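Local coordinates for F-BAR domain only protein 1 (Danio rerio, PDB 5JP2) that probably acts early in clathrin-mediated endocytosis, and here presents its mu homology domain with an Eps15 peptide bound, at residues B[19-27]-B[253-261]. Residues are numbered along the deposited sequence; the frame is centred on the assembly and turned at random.
Sequences VAAAITEYI and SLSGLDVEL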
loop_
_atom_site.group_PDB
_atom_site.type_symbol
_atom_site.label_atom_id
_atom_site.label_comp_id
_atom_site.label_asym_id
_atom_site.label_seq_id
_atom_site.Cartn_x
_atom_site.Cartn_y
_atom_site.Cartn_z
ATOM N N VAL B 19 -4.214 -6.360 20.712
ATOM C CA VAL B 19 -4.713 -5.531 19.622
ATOM C C VAL B 19 -3.934 -5.890 18.368
ATOM O O VAL B 19 -2.879 -6.517 18.426
ATOM C CB VAL B 19 -4.611 -4.010 19.904
ATOM C CG1 VAL B 19 -5.397 -3.629 21.148
ATOM C CG2 VAL B 19 -3.172 -3.554 20.012
ATOM N N ALA B 20 -4.468 -5.488 17.222
ATOM C CA ALA B 20 -3.821 -5.715 15.942
ATOM C C ALA B 20 -3.797 -4.429 15.121
ATOM O O ALA B 20 -4.695 -3.595 15.223
ATOM C CB ALA B 20 -4.530 -6.820 15.168
ATOM N N ALA B 21 -2.759 -4.287 14.301
ATOM C CA ALA B 21 -2.550 -3.118 13.461
ATOM C C ALA B 21 -2.525 -3.519 11.987
ATOM O O ALA B 21 -2.222 -4.663 11.648
ATOM C CB ALA B 21 -1.251 -2.410 13.819
ATOM N N ALA B 22 -2.877 -2.579 11.112
ATOM C CA ALA B 22 -2.791 -2.788 9.673
ATOM C C ALA B 22 -2.237 -1.534 9.027
ATOM O O ALA B 22 -2.749 -0.437 9.251
ATOM C CB ALA B 22 -4.142 -3.142 9.050
ATOM N N ILE B 23 -1.193 -1.716 8.233
ATOM C CA ILE B 23 -0.526 -0.649 7.505
ATOM C C ILE B 23 -0.831 -0.880 6.037
ATOM O O ILE B 23 -0.455 -1.916 5.487
ATOM C CB ILE B 23 0.986 -0.649 7.766
ATOM C CG1 ILE B 23 1.287 -0.390 9.235
ATOM C CG2 ILE B 23 1.682 0.365 6.918
ATOM C CD1 ILE B 23 2.752 -0.469 9.566
ATOM N N THR B 24 -1.533 0.066 5.415
ATOM C CA THR B 24 -1.969 -0.024 4.030
ATOM C C THR B 24 -1.388 1.149 3.253
ATOM O O THR B 24 -1.495 2.291 3.690
ATOM C CB THR B 24 -3.484 -0.010 3.951
ATOM O OG1 THR B 24 -3.990 -1.042 4.792
ATOM C CG2 THR B 24 -3.944 -0.260 2.556
ATOM N N GLU B 25 -0.750 0.872 2.124
ATOM C CA GLU B 25 -0.082 1.916 1.365
ATOM C C GLU B 25 -0.411 1.817 -0.115
ATOM O O GLU B 25 -0.416 0.727 -0.674
ATOM C CB GLU B 25 1.430 1.861 1.580
ATOM C CG GLU B 25 1.823 2.356 2.929
ATOM C CD GLU B 25 3.297 2.461 3.120
ATOM O OE1 GLU B 25 4.039 2.158 2.188
ATOM O OE2 GLU B 25 3.724 2.830 4.221
ATOM N N TYR B 26 -0.725 2.949 -0.732
ATOM C CA TYR B 26 -0.888 3.053 -2.174
ATOM C C TYR B 26 0.226 3.900 -2.772
ATOM O O TYR B 26 0.675 4.876 -2.177
ATOM C CB TYR B 26 -2.235 3.649 -2.547
ATOM C CG TYR B 26 -3.373 2.750 -2.214
ATOM C CD1 TYR B 26 -3.805 1.791 -3.106
ATOM C CD2 TYR B 26 -4.006 2.842 -0.995
ATOM C CE1 TYR B 26 -4.846 0.956 -2.786
ATOM C CE2 TYR B 26 -5.043 2.024 -0.670
ATOM C CZ TYR B 26 -5.461 1.081 -1.561
ATOM O OH TYR B 26 -6.512 0.268 -1.223
ATOM N N ILE B 27 0.686 3.521 -3.956
ATOM C CA ILE B 27 1.798 4.217 -4.574
ATOM C C ILE B 27 1.411 4.676 -5.972
ATOM O O ILE B 27 0.916 3.893 -6.788
ATOM C CB ILE B 27 3.080 3.361 -4.589
ATOM C CG1 ILE B 27 4.229 4.169 -5.192
ATOM C CG2 ILE B 27 2.868 2.035 -5.287
ATOM C CD1 ILE B 27 5.582 3.602 -4.965
ATOM N N SER B 253 6.090 -2.727 4.092
ATOM C CA SER B 253 5.605 -1.415 3.723
ATOM C C SER B 253 6.565 -0.792 2.719
ATOM O O SER B 253 7.753 -1.108 2.697
ATOM C CB SER B 253 5.451 -0.523 4.951
ATOM O OG SER B 253 6.687 0.010 5.349
ATOM N N LEU B 254 6.036 0.060 1.850
ATOM C CA LEU B 254 6.915 0.775 0.938
ATOM C C LEU B 254 7.605 1.939 1.628
ATOM O O LEU B 254 8.794 2.176 1.404
ATOM C CB LEU B 254 6.136 1.259 -0.278
ATOM C CG LEU B 254 5.455 0.140 -1.053
ATOM C CD1 LEU B 254 4.549 0.672 -2.133
ATOM C CD2 LEU B 254 6.520 -0.758 -1.628
ATOM N N SER B 255 6.888 2.660 2.486
ATOM C CA SER B 255 7.476 3.814 3.153
ATOM C C SER B 255 8.566 3.416 4.128
ATOM O O SER B 255 9.470 4.209 4.398
ATOM C CB SER B 255 6.399 4.597 3.889
ATOM O OG SER B 255 5.773 3.791 4.862
ATOM N N GLY B 256 8.496 2.218 4.680
ATOM C CA GLY B 256 9.385 1.826 5.742
ATOM C C GLY B 256 8.801 2.022 7.117
ATOM O O GLY B 256 9.370 1.522 8.089
ATOM N N LEU B 257 7.699 2.758 7.218
ATOM C CA LEU B 257 7.034 3.000 8.487
ATOM C C LEU B 257 6.628 1.688 9.147
ATOM O O LEU B 257 6.245 0.723 8.485
ATOM C CB LEU B 257 5.813 3.892 8.275
ATOM C CG LEU B 257 4.900 4.215 9.457
ATOM C CD1 LEU B 257 4.304 5.552 9.250
ATOM C CD2 LEU B 257 3.780 3.217 9.593
ATOM N N ASP B 258 6.722 1.661 10.473
ATOM C CA ASP B 258 6.301 0.509 11.254
ATOM C C ASP B 258 5.721 1.006 12.575
ATOM O O ASP B 258 5.918 2.158 12.961
ATOM C CB ASP B 258 7.475 -0.447 11.482
ATOM C CG ASP B 258 7.039 -1.869 11.665
ATOM O OD1 ASP B 258 5.825 -2.129 11.711
ATOM O OD2 ASP B 258 7.921 -2.732 11.783
ATOM N N VAL B 259 5.001 0.130 13.270
ATOM C CA VAL B 259 4.352 0.475 14.527
ATOM C C VAL B 259 4.700 -0.563 15.592
ATOM O O VAL B 259 4.775 -1.760 15.309
ATOM C CB VAL B 259 2.827 0.597 14.339
ATOM C CG1 VAL B 259 2.229 -0.719 13.924
ATOM C CG2 VAL B 259 2.179 1.127 15.585
ATOM N N GLU B 260 4.956 -0.102 16.809
ATOM C CA GLU B 260 5.176 -1.001 17.926
ATOM C C GLU B 260 4.540 -0.409 19.176
ATOM O O GLU B 260 4.462 0.808 19.328
ATOM C CB GLU B 260 6.664 -1.271 18.158
ATOM C CG GLU B 260 7.424 -0.142 18.783
ATOM C CD GLU B 260 8.921 -0.365 18.761
ATOM O OE1 GLU B 260 9.377 -1.200 17.959
ATOM O OE2 GLU B 260 9.639 0.275 19.558
ATOM N N LEU B 261 4.058 -1.279 20.057
ATOM C CA LEU B 261 3.401 -0.831 21.276
ATOM C C LEU B 261 4.428 -0.385 22.299
ATOM O O LEU B 261 5.584 -0.799 22.264
ATOM C CB LEU B 261 2.550 -1.941 21.871
ATOM C CG LEU B 261 1.391 -2.464 21.041
ATOM C CD1 LEU B 261 0.524 -3.389 21.888
ATOM C CD2 LEU B 261 0.587 -1.332 20.489
#
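E25 reaches from strand 19-27 into the turn at S253 to S255 and grips it with both carboxylate oxygens. E25 OE1 accepts from S255 N through its syn lone pair (2.9 Å, 154° at the hydrogen), while the N-H of L254 adds a weak, more bent bond to the same oxygen. E25 OE2 meets S255 OG at 2.4 Å, too short to be read closely at this resolution; E25 OE2 is also hydrogen-bonded to Y133 OH. With CG beside the backbone N (chi1 -73°) and the chain extended beyond it, the buried carboxylate is carried straight across to these donors.

The turn is braced from within: S255 OG accepts from L257 N in an ST turn, and S253 OG accepts from G256 N while donating to L257 O, 3.2 Å away. Replacing S253 by alanine removes OG, and G256 N and L257 O would probably lose the partner they share, with the turn that offers its N-H groups to E25 less firmly held.

On one flank, I27 and L254 cross at about a right angle, CG2 of I27 lying 3.8 Å from L254 CD1. On the other, I23 brings its CD1 obliquely against L257 CD2 (3.8 Å). Beyond it the contact continues through methyl groups, A21 CB against V259 CG1 (3.9 Å) and V19 CG2 against L261 CD1.

Strands 19-27 and 258-261 run antiparallel at 168° with axes 8.5 Å apart, a spacing that fits packing between sheets. Strand 17-31 pairs with 39-52 and 266-283, strand 258-261 edges the sheet containing 69-73, and on the opposite face of 19-27 the bound peptide packs against A20, A22 and T24.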